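Hep_Hag family (Burkholderia pseudomallei, PDB 3S6L) forms the YadA-like head of a trimeric autotransporter adhesin and probably helps the bacterium attach to host epithelial cells. Local coordinates at residues N63-L68 against S72-S77; D91-F96 against A100-T105; T105-L110 against S114-P119; V136-R141 against R145-V150. One frame throughout, in Å; residues are numbered along the deposited sequence.

Interaction 1: N63-L68 against S72-S77. With ZN (zinc ion), chain Q.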
loop_
_atom_site.group_PDB
_atom_site.type_symbol
_atom_site.label_atom_id
_atom_site.label_comp_id
_atom_site.label_asym_id
_atom_site.label_seq_id
_atom_site.Cartn_x
_atom_site.Cartn_y
_atom_site.Cartn_z
ATOM N N ASN A 63 10.571 10.932 11.943
ATOM C CA ASN A 63 9.694 10.718 13.071
ATOM C C ASN A 63 8.376 10.089 12.533
ATOM O O ASN A 63 7.859 10.504 11.462
ATOM C CB ASN A 63 9.462 12.055 13.809
ATOM C CG ASN A 63 10.737 12.573 14.526
ATOM O OD1 ASN A 63 11.670 11.811 14.860
ATOM N ND2 ASN A 63 10.758 13.868 14.787
ATOM N N HIS A 64 7.863 9.084 13.241
ATOM C CA HIS A 64 6.653 8.343 12.806
ATOM C C HIS A 64 6.813 7.720 11.400
ATOM O O HIS A 64 5.864 7.648 10.633
ATOM C CB HIS A 64 5.403 9.243 12.927
ATOM C CG HIS A 64 5.300 9.898 14.270
ATOM N ND1 HIS A 64 5.739 11.183 14.505
ATOM C CD2 HIS A 64 4.930 9.402 15.475
ATOM C CE1 HIS A 64 5.586 11.470 15.786
ATOM N NE2 HIS A 64 5.122 10.398 16.401
ATOM N N SER A 65 8.026 7.293 11.075
ATOM C CA SER A 65 8.287 6.738 9.741
ATOM C C SER A 65 8.318 5.213 9.765
ATOM O O SER A 65 8.552 4.602 10.815
ATOM C CB SER A 65 9.580 7.294 9.142
ATOM O OG SER A 65 10.688 6.864 9.921
ATOM N N THR A 66 8.033 4.615 8.611
ATOM C CA THR A 66 7.962 3.179 8.505
ATOM C C THR A 66 8.681 2.757 7.213
ATOM O O THR A 66 8.322 3.174 6.116
ATOM C CB THR A 66 6.476 2.721 8.544
ATOM O OG1 THR A 66 5.880 3.201 9.753
ATOM C CG2 THR A 66 6.347 1.230 8.489
ATOM N N ALA A 67 9.726 1.969 7.338
ATOM C CA ALA A 67 10.481 1.573 6.142
ATOM C C ALA A 67 10.603 0.058 6.094
ATOM O O ALA A 67 11.231 -0.538 6.948
ATOM C CB ALA A 67 11.878 2.264 6.122
ATOM N N LEU A 68 9.964 -0.578 5.120
ATOM C CA LEU A 68 9.862 -2.059 5.143
ATOM C C LEU A 68 10.268 -2.590 3.790
ATOM O O LEU A 68 9.621 -2.290 2.791
ATOM C CB LEU A 68 8.434 -2.503 5.467
ATOM C CG LEU A 68 7.680 -1.758 6.582
ATOM C CD1 LEU A 68 6.212 -2.225 6.637
ATOM C CD2 LEU A 68 8.364 -1.964 7.938
ATOM N N SER A 72 14.985 -0.037 1.902
ATOM C CA SER A 72 13.950 1.012 1.832
ATOM C C SER A 72 14.340 2.206 2.713
ATOM O O SER A 72 15.166 2.073 3.620
ATOM C CB SER A 72 12.580 0.476 2.220
ATOM O OG SER A 72 12.639 -0.135 3.490
ATOM N N SER A 73 13.746 3.359 2.456
ATOM C CA SER A 73 14.080 4.553 3.227
ATOM C C SER A 73 12.838 5.412 3.412
ATOM O O SER A 73 12.080 5.644 2.458
ATOM C CB SER A 73 15.175 5.358 2.502
ATOM O OG SER A 73 15.503 6.514 3.260
ATOM N N ALA A 74 12.604 5.833 4.643
ATOM C CA ALA A 74 11.504 6.726 4.979
ATOM C C ALA A 74 12.085 7.789 5.891
ATOM O O ALA A 74 12.117 7.599 7.096
ATOM C CB ALA A 74 10.377 5.965 5.697
ATOM N N SER A 75 12.579 8.884 5.301
ATOM C CA SER A 75 13.310 9.905 6.041
ATOM C C SER A 75 12.441 11.135 6.303
ATOM O O SER A 75 12.802 12.002 7.112
ATOM C CB SER A 75 14.616 10.295 5.315
ATOM O OG SER A 75 14.310 10.905 4.079
ATOM N N GLY A 76 11.327 11.218 5.590
ATOM C CA GLY A 76 10.372 12.269 5.825
ATOM C C GLY A 76 9.607 12.080 7.130
ATOM O O GLY A 76 9.452 10.956 7.634
ATOM N N SER A 77 9.123 13.183 7.681
ATOM C CA SER A 77 8.263 13.135 8.860
ATOM C C SER A 77 6.950 12.454 8.510
ATOM O O SER A 77 6.273 12.849 7.580
ATOM C CB SER A 77 8.026 14.566 9.378
ATOM O OG SER A 77 7.459 14.539 10.667
HETATM ZN ZN ZN Q . 4.799 10.053 18.483
HETATM O O HOH W 1 5.775 13.470 12.575
HETATM O O HOH W 2 3.861 12.246 18.712
HETATM O O HOH W 3 2.620 9.346 18.209
#
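Ser72 meets Ala67 at the start of the second segment. Ser72 OG lies 3.6 Å from Ala67 CB. This hydroxyl sits between the backbone N and the carbonyl carbon (chi1 54°), and its hydrogen-bond partner is Gly69 O, in the turn that joins the two segments. Ser73 turns outward and is partly exposed. Ala74 fills the middle. Ala74 CB rests 4.0 Å from Ala67 CB and 3.5 Å from Thr66 O. On its other flank, Ser65 CB is 3.8 Å from Ala74 CB. Ser65 OG is hydrogen-bonded to Gly62 O. Gly76 then passes Ser65, with Gly76 O 4.0 Å from Ser65 CB. At Ser77 the join becomes polar. Water 1 accepts a hydrogen bond from His64 ND1 at 3.0 Å and is also hydrogen-bonded to Ser77 OG. That bond helps to fix the imidazole, whose His64 NE2 binds zinc at 2.1 Å. Two waters and Asp50 also bind this ion. Behind the strand, Leu68 packs on Leu68 of the third subunit. The small side chains keep the two runs of chain close, nearly antiparallel at 158°. This is one coil of the left-handed beta-roll of YadA-like heads, with a zinc site at its edge.

Interaction 2: D91-F96 against A100-T105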
loop_
_atom_site.group_PDB
_atom_site.type_symbol
_atom_site.label_atom_id
_atom_site.label_comp_id
_atom_site.label_asym_id
_atom_site.label_seq_id
_atom_site.Cartn_x
_atom_site.Cartn_y
_atom_site.Cartn_z
ATOM N N ASP A 91 7.732 14.799 3.682
ATOM C CA ASP A 91 6.861 14.874 4.862
ATOM C C ASP A 91 5.449 14.434 4.449
ATOM O O ASP A 91 4.881 14.912 3.454
ATOM C CB ASP A 91 6.881 16.293 5.469
ATOM C CG ASP A 91 8.261 16.682 6.061
ATOM O OD1 ASP A 91 9.131 15.793 6.291
ATOM O OD2 ASP A 91 8.476 17.896 6.331
ATOM N N GLY A 92 4.898 13.475 5.174
ATOM C CA GLY A 92 3.567 12.958 4.848
ATOM C C GLY A 92 3.520 12.080 3.601
ATOM O O GLY A 92 2.436 11.901 3.003
ATOM N N ALA A 93 4.679 11.556 3.199
ATOM C CA ALA A 93 4.811 10.801 1.949
ATOM C C ALA A 93 4.712 9.297 2.165
ATOM O O ALA A 93 5.250 8.775 3.159
ATOM C CB ALA A 93 6.101 11.140 1.247
ATOM N N SER A 94 4.042 8.606 1.220
ATOM C CA SER A 94 3.831 7.167 1.292
ATOM C C SER A 94 4.127 6.499 -0.039
ATOM O O SER A 94 3.505 6.841 -1.069
ATOM C CB SER A 94 2.379 6.852 1.696
ATOM O OG SER A 94 1.983 7.586 2.844
ATOM N N ALA A 95 5.069 5.547 -0.022
ATOM C CA ALA A 95 5.490 4.839 -1.235
ATOM C C ALA A 95 5.313 3.343 -1.039
ATOM O O ALA A 95 5.780 2.767 -0.058
ATOM C CB ALA A 95 6.916 5.159 -1.559
ATOM N N PHE A 96 4.623 2.729 -1.992
ATOM C CA PHE A 96 4.345 1.306 -2.018
ATOM C C PHE A 96 4.782 0.710 -3.353
ATOM O O PHE A 96 4.310 1.120 -4.425
ATOM C CB PHE A 96 2.855 1.030 -1.804
ATOM C CG PHE A 96 2.522 -0.457 -1.800
ATOM C CD1 PHE A 96 2.913 -1.281 -0.719
ATOM C CD2 PHE A 96 1.868 -1.049 -2.886
ATOM C CE1 PHE A 96 2.648 -2.677 -0.719
ATOM C CE2 PHE A 96 1.591 -2.423 -2.887
ATOM C CZ PHE A 96 1.978 -3.243 -1.801
ATOM N N ALA A 100 9.634 2.412 -5.577
ATOM C CA ALA A 100 8.641 3.470 -5.629
ATOM C C ALA A 100 9.216 4.654 -4.850
ATOM O O ALA A 100 9.917 4.458 -3.863
ATOM C CB ALA A 100 7.321 3.019 -5.003
ATOM N N LEU A 101 8.916 5.870 -5.290
ATOM C CA LEU A 101 9.444 7.065 -4.601
ATOM C C LEU A 101 8.328 8.097 -4.424
ATOM O O LEU A 101 7.704 8.501 -5.398
ATOM C CB LEU A 101 10.634 7.685 -5.347
ATOM C CG LEU A 101 11.214 8.995 -4.791
ATOM C CD1 LEU A 101 11.995 8.772 -3.470
ATOM C CD2 LEU A 101 12.112 9.705 -5.837
ATOM N N ALA A 102 8.044 8.464 -3.182
ATOM C CA ALA A 102 7.087 9.509 -2.914
ATOM C C ALA A 102 7.917 10.611 -2.264
ATOM O O ALA A 102 8.208 10.555 -1.068
ATOM C CB ALA A 102 5.985 8.997 -1.959
ATOM N N SER A 103 8.321 11.590 -3.066
ATOM C CA SER A 103 9.284 12.578 -2.597
ATOM C C SER A 103 8.618 13.914 -2.298
ATOM O O SER A 103 9.124 14.647 -1.500
ATOM C CB SER A 103 10.419 12.763 -3.597
ATOM O OG SER A 103 9.856 13.135 -4.823
ATOM N N GLY A 104 7.492 14.215 -2.953
ATOM C CA GLY A 104 6.736 15.440 -2.688
ATOM C C GLY A 104 6.173 15.420 -1.273
ATOM O O GLY A 104 5.858 14.345 -0.721
ATOM N N THR A 105 6.079 16.600 -0.661
ATOM C CA THR A 105 5.293 16.730 0.579
ATOM C C THR A 105 3.889 16.160 0.335
ATOM O O THR A 105 3.233 16.521 -0.646
ATOM C CB THR A 105 5.212 18.223 0.987
ATOM O OG1 THR A 105 6.545 18.697 1.252
ATOM C CG2 THR A 105 4.320 18.442 2.220
HETATM O O HOH W 4 8.595 17.260 2.398
#
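Ala102 fits its methyl into a shallow hollow formed by Ala93, Ala95 and the backbone of Ser94. This is the flat interior of a coil in the left-handed beta-roll of YadA-like heads. The Ala102 methyl is the central bump. Ala102 CB sits 3.9 Å from Ala93 CB and 4.0 Å from Ala95 CB, and 3.4 Å from Ser94 O on the floor. The fit is mutual. Ala95 CB drops between Ala100 and Ala102, with Ala100 CB 4.1 Å away. Ala93 CB settles against two carbonyls of the facing run, those of Ala102 and Gly104, with Ala102 O the nearer at 3.2 Å. Ala100 CB in turn rests on Phe96 O. Every inward side chain here is a single methyl, and the two runs approach to 5.2 Å between Ala95 CA and Ala102 CA. The larger groups point outward. Phe96 packs on Ala95 of the third subunit, and Ser94 meets Phe96 of the second. Leu101 turns to the other side and touches Pro89. At the rim, Asp91 OD1 accepts from Ser77 N of the preceding coil. Water 4 closes this edge, accepting from Asp91 N and hydrogen-bonded to Thr105 OG1 at 2.8 Å.

Interaction 3: T105-L110 against S114-P119. With ZN (zinc ion), chain T.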
loop_
_atom_site.group_PDB
_atom_site.type_symbol
_atom_site.label_atom_id
_atom_site.label_comp_id
_atom_site.label_asym_id
_atom_site.label_seq_id
_atom_site.Cartn_x
_atom_site.Cartn_y
_atom_site.Cartn_z
ATOM N N THR A 105 6.079 16.600 -0.661
ATOM C CA THR A 105 5.293 16.730 0.579
ATOM C C THR A 105 3.889 16.160 0.335
ATOM O O THR A 105 3.233 16.521 -0.646
ATOM C CB THR A 105 5.212 18.223 0.987
ATOM O OG1 THR A 105 6.545 18.697 1.252
ATOM C CG2 THR A 105 4.320 18.442 2.220
ATOM N N ASP A 106 3.432 15.256 1.208
ATOM C CA ASP A 106 2.053 14.763 1.142
ATOM C C ASP A 106 1.769 14.011 -0.144
ATOM O O ASP A 106 0.629 14.014 -0.646
ATOM C CB ASP A 106 1.059 15.937 1.287
ATOM C CG ASP A 106 0.941 16.423 2.712
ATOM O OD1 ASP A 106 1.267 15.664 3.646
ATOM O OD2 ASP A 106 0.504 17.574 2.902
ATOM N N SER A 107 2.802 13.361 -0.682
ATOM C CA SER A 107 2.651 12.600 -1.911
ATOM C C SER A 107 2.460 11.098 -1.620
ATOM O O SER A 107 2.745 10.629 -0.537
ATOM C CB SER A 107 3.859 12.840 -2.830
ATOM O OG SER A 107 5.022 12.236 -2.278
ATOM N N THR A 108 1.997 10.352 -2.612
ATOM C CA THR A 108 1.646 8.965 -2.424
ATOM C C THR A 108 1.966 8.273 -3.725
ATOM O O THR A 108 1.415 8.636 -4.787
ATOM C CB THR A 108 0.128 8.816 -2.071
ATOM O OG1 THR A 108 -0.179 9.642 -0.938
ATOM C CG2 THR A 108 -0.236 7.374 -1.753
ATOM N N ALA A 109 2.892 7.321 -3.656
ATOM C CA ALA A 109 3.357 6.577 -4.828
ATOM C C ALA A 109 2.996 5.122 -4.663
ATOM O O ALA A 109 3.529 4.457 -3.760
ATOM C CB ALA A 109 4.885 6.735 -5.017
ATOM N N LEU A 110 2.120 4.626 -5.543
ATOM C CA LEU A 110 1.562 3.269 -5.440
ATOM C C LEU A 110 1.839 2.435 -6.690
ATOM O O LEU A 110 1.148 2.563 -7.707
ATOM C CB LEU A 110 0.049 3.378 -5.177
ATOM C CG LEU A 110 -0.326 4.170 -3.910
ATOM C CD1 LEU A 110 -1.792 4.465 -3.898
ATOM C CD2 LEU A 110 0.049 3.438 -2.649
ATOM N N SER A 114 7.029 3.759 -9.450
ATOM C CA SER A 114 6.189 4.949 -9.571
ATOM C C SER A 114 6.890 6.079 -8.818
ATOM O O SER A 114 7.627 5.817 -7.871
ATOM C CB SER A 114 4.811 4.723 -8.958
ATOM O OG SER A 114 4.951 4.390 -7.565
ATOM N N THR A 115 6.653 7.318 -9.237
ATOM C CA THR A 115 7.300 8.494 -8.644
ATOM C C THR A 115 6.224 9.571 -8.425
ATOM O O THR A 115 5.601 10.045 -9.380
ATOM C CB THR A 115 8.460 9.071 -9.552
ATOM O OG1 THR A 115 9.444 8.049 -9.820
ATOM C CG2 THR A 115 9.167 10.306 -8.887
ATOM N N ALA A 116 5.965 9.900 -7.173
ATOM C CA ALA A 116 5.063 11.001 -6.847
ATOM C C ALA A 116 5.941 12.129 -6.356
ATOM O O ALA A 116 6.333 12.166 -5.171
ATOM C CB ALA A 116 4.042 10.613 -5.802
ATOM N N ALA A 117 6.251 13.037 -7.283
ATOM C CA ALA A 117 7.292 14.011 -7.057
ATOM C C ALA A 117 6.760 15.365 -6.596
ATOM O O ALA A 117 7.404 16.040 -5.812
ATOM C CB ALA A 117 8.171 14.156 -8.327
ATOM N N ALA A 118 5.594 15.764 -7.101
ATOM C CA ALA A 118 5.041 17.100 -6.843
ATOM C C ALA A 118 4.326 17.097 -5.487
ATOM O O ALA A 118 3.863 16.046 -5.073
ATOM C CB ALA A 118 4.086 17.503 -7.963
ATOM N N PRO A 119 4.247 18.255 -4.789
ATOM C CA PRO A 119 3.520 18.295 -3.499
ATOM C C PRO A 119 2.074 17.887 -3.687
ATOM O O PRO A 119 1.465 18.273 -4.684
ATOM C CB PRO A 119 3.562 19.775 -3.107
ATOM C CG PRO A 119 3.943 20.521 -4.425
ATOM C CD PRO A 119 4.854 19.559 -5.120
HETATM ZN ZN ZN T . 2.175 16.903 5.476
HETATM O O HOH W 5 3.481 18.484 6.068
#
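Ala116 and Ala109 meet methyl to methyl, CB to CB at 4.0 Å, in the middle of this coil. The Ala116 methyl also touches the backbone of strand 108-110, with Ala116 CB 3.4 Å from Thr108 O. Ser107 closes one flank, with Ser107 CB 3.7 Å from Ala116 CB. Ser114 closes the other, with Ser114 OG 3.5 Å from Ala109 CB. At the rim, Pro119 lies against Thr105. Pro119 CA makes a CA-H...O contact of 3.4 Å with Thr105 O, and the ring lies at the rim, with CB beside the same carbonyl.

The second shell sets the two serines. Each hydroxyl is turned back toward its own backbone, as chi1 of 69° in Ser107 and 59° in Ser114 brings about. There each finds the carbonyl three residues back, Gly104 O for Ser107 and Gly111 O for Ser114. Both buried hydroxyls are thus satisfied outside the interface. Asp106, at the corner of the coil, binds a zinc ion through OD1 at 2.4 Å, while OD2 stays at 3.1 Å. Water 5 is a further ligand, at 2.1 Å. The Thr105 methyl CG2 lies beside the ion.

Further out, Leu110 packs on Leu110 of the second and third subunits, on the trimer axis side. Within the chain it touches Ile124. Strand 108-110 runs parallel between strands 94-96 and 122-124 in the long sheet. On the facing side, strand 115-116 lies between strands 101-102 and 129-130.

Interaction 4: V136-R141 against R145-V150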
loop_
_atom_site.group_PDB
_atom_site.type_symbol
_atom_site.label_atom_id
_atom_site.label_comp_id
_atom_site.label_asym_id
_atom_site.label_seq_id
_atom_site.Cartn_x
_atom_site.Cartn_y
_atom_site.Cartn_z
ATOM N N VAL A 136 -3.442 13.490 -9.560
ATOM C CA VAL A 136 -3.257 12.047 -9.410
ATOM C C VAL A 136 -2.968 11.505 -10.790
ATOM O O VAL A 136 -3.821 11.614 -11.662
ATOM C CB VAL A 136 -4.514 11.378 -8.836
ATOM C CG1 VAL A 136 -4.318 9.882 -8.738
ATOM C CG2 VAL A 136 -4.841 11.961 -7.483
ATOM N N SER A 137 -1.774 10.943 -10.997
ATOM C CA SER A 137 -1.392 10.398 -12.285
ATOM C C SER A 137 -1.549 8.880 -12.400
ATOM O O SER A 137 -1.127 8.120 -11.500
ATOM C CB SER A 137 0.057 10.771 -12.597
ATOM O OG SER A 137 0.497 10.063 -13.755
ATOM N N PHE A 138 -2.079 8.432 -13.543
ATOM C CA PHE A 138 -2.215 7.004 -13.802
ATOM C C PHE A 138 -1.200 6.485 -14.828
ATOM O O PHE A 138 -1.372 5.412 -15.400
ATOM C CB PHE A 138 -3.669 6.661 -14.202
ATOM C CG PHE A 138 -4.665 6.999 -13.142
ATOM C CD1 PHE A 138 -4.952 6.090 -12.132
ATOM C CD2 PHE A 138 -5.287 8.252 -13.121
ATOM C CE1 PHE A 138 -5.872 6.409 -11.138
ATOM C CE2 PHE A 138 -6.204 8.584 -12.116
ATOM C CZ PHE A 138 -6.501 7.667 -11.139
ATOM N N GLY A 139 -0.130 7.235 -15.044
ATOM C CA GLY A 139 0.866 6.825 -16.024
ATOM C C GLY A 139 1.856 7.941 -16.255
ATOM O O GLY A 139 2.385 8.523 -15.307
ATOM N N SER A 140 2.094 8.248 -17.522
ATOM C CA SER A 140 2.964 9.344 -17.896
ATOM C C SER A 140 2.653 9.596 -19.348
ATOM O O SER A 140 1.880 8.840 -19.950
ATOM C CB SER A 140 4.444 8.986 -17.692
ATOM O OG SER A 140 4.831 7.896 -18.501
ATOM N N ARG A 141 3.238 10.641 -19.914
ATOM C CA ARG A 141 2.941 11.016 -21.307
ATOM C C ARG A 141 3.298 9.910 -22.302
ATOM O O ARG A 141 4.394 9.350 -22.241
ATOM C CB ARG A 141 3.650 12.314 -21.671
ATOM C CG ARG A 141 3.029 13.541 -21.009
ATOM C CD ARG A 141 3.955 14.749 -21.140
ATOM N NE ARG A 141 4.239 15.080 -22.532
ATOM C CZ ARG A 141 3.590 16.015 -23.231
ATOM N NH1 ARG A 141 2.608 16.719 -22.670
ATOM N NH2 ARG A 141 3.939 16.265 -24.496
ATOM N N ARG A 145 -3.287 5.490 -19.044
ATOM C CA ARG A 145 -4.092 4.304 -18.727
ATOM C C ARG A 145 -5.545 4.673 -18.738
ATOM O O ARG A 145 -5.890 5.780 -18.347
ATOM C CB ARG A 145 -3.703 3.699 -17.380
ATOM C CG ARG A 145 -2.363 2.892 -17.407
ATOM C CD ARG A 145 -2.177 2.241 -16.043
ATOM N NE ARG A 145 -0.954 1.477 -15.877
ATOM C CZ ARG A 145 0.149 1.963 -15.318
ATOM N NH1 ARG A 145 0.170 3.220 -14.898
ATOM N NH2 ARG A 145 1.239 1.199 -15.179
ATOM N N ARG A 146 -6.385 3.758 -19.222
ATOM C CA ARG A 146 -7.840 3.941 -19.266
ATOM C C ARG A 146 -8.362 3.702 -17.863
ATOM O O ARG A 146 -7.883 2.766 -17.200
ATOM C CB ARG A 146 -8.469 2.874 -20.169
ATOM C CG ARG A 146 -8.958 3.281 -21.526
ATOM C CD ARG A 146 -9.991 2.268 -22.101
ATOM N NE ARG A 146 -9.444 0.904 -22.154
ATOM C CZ ARG A 146 -10.072 -0.184 -21.720
ATOM N NH1 ARG A 146 -9.487 -1.353 -21.787
ATOM N NH2 ARG A 146 -11.298 -0.122 -21.228
ATOM N N LEU A 147 -9.323 4.509 -17.390
ATOM C CA LEU A 147 -9.932 4.237 -16.082
ATOM C C LEU A 147 -11.254 3.532 -16.318
ATOM O O LEU A 147 -12.114 4.061 -17.036
ATOM C CB LEU A 147 -10.148 5.512 -15.264
ATOM C CG LEU A 147 -9.034 6.568 -15.168
ATOM C CD1 LEU A 147 -9.477 7.640 -14.217
ATOM C CD2 LEU A 147 -7.743 5.965 -14.661
ATOM N N THR A 148 -11.417 2.348 -15.718
ATOM C CA THR A 148 -12.545 1.458 -16.017
ATOM C C THR A 148 -13.399 1.150 -14.786
ATOM O O THR A 148 -12.981 1.406 -13.669
ATOM C CB THR A 148 -12.069 0.114 -16.645
ATOM O OG1 THR A 148 -11.436 -0.682 -15.640
ATOM C CG2 THR A 148 -11.101 0.337 -17.804
ATOM N N ASN A 149 -14.597 0.586 -15.004
ATOM C CA ASN A 149 -15.587 0.334 -13.914
ATOM C C ASN A 149 -15.937 1.555 -13.031
ATOM O O ASN A 149 -16.127 1.459 -11.795
ATOM C CB ASN A 149 -15.185 -0.882 -13.078
ATOM C CG ASN A 149 -15.110 -2.136 -13.918
ATOM O OD1 ASN A 149 -16.108 -2.527 -14.533
ATOM N ND2 ASN A 149 -13.927 -2.763 -13.975
ATOM N N VAL A 150 -16.082 2.684 -13.714
ATOM C CA VAL A 150 -16.454 3.943 -13.118
ATOM C C VAL A 150 -17.971 4.207 -13.229
ATOM O O VAL A 150 -18.509 4.412 -14.341
ATOM C CB VAL A 150 -15.695 5.061 -13.818
ATOM C CG1 VAL A 150 -16.073 6.406 -13.222
ATOM C CG2 VAL A 150 -14.165 4.803 -13.751
#
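Phe138 meets Arg145 and Leu147 in a neck contact, where the last coil of the beta-roll head passes into the chain leading to the stalk. It joins the end of strand 135-137 to strand 146-148 through one CH-pi contact and one buried hydrogen bond. Leu147 provides the apolar half. The Leu147 CD2 methyl stands over the centre of one face of the Phe138 ring, 3.6 Å from the centroid and 12° off the normal. The two side chains cross at about a right angle. The turn that carries Phe138 is held by Ser137 OG, which accepts from Gly139 N at 3.2 Å in an ST turn. The subunits interlock here: Phe138 packs on Val136 of the third subunit, residues 146-148 pair in parallel with a strand of that subunit, and Val136 and Ser137 pair likewise with one of the second. Arg145 brings the polar half, its chain extended from CG to NE. Its NH2 reaches Ala126 O, its NE reaches Asn120 O of the third subunit, and its NH1 also bonds Ser128 OG. The bond from Arg145 NH1 to Phe138 O is 2.7 Å long and bent, 149° at the hydrogen, with the donor 52° out of the carbonyl plane.

The four contacts follow one another along the chain and along the roll. Interactions 1, 2 and 3 are repeats of the same coil cross-section, and all four reach the same long sheet. Interactions 1 and 2 lie 9 Å apart between centres, with Ser77 O probably bonded to Gly92 N. Interactions 2 and 3 are only 5 Å apart. They share Thr105, and Ser94 O probably bonds Ala109 N between neighbouring strands. Interaction 4 lies about 16 Å from interaction 3 and 28 Å from interaction 1, centre to centre. There the stacked coils end and strands of neighbouring subunits pair across the interfaces. The head is thus a column of repeated coils, closed by a neck that leads to the stalk.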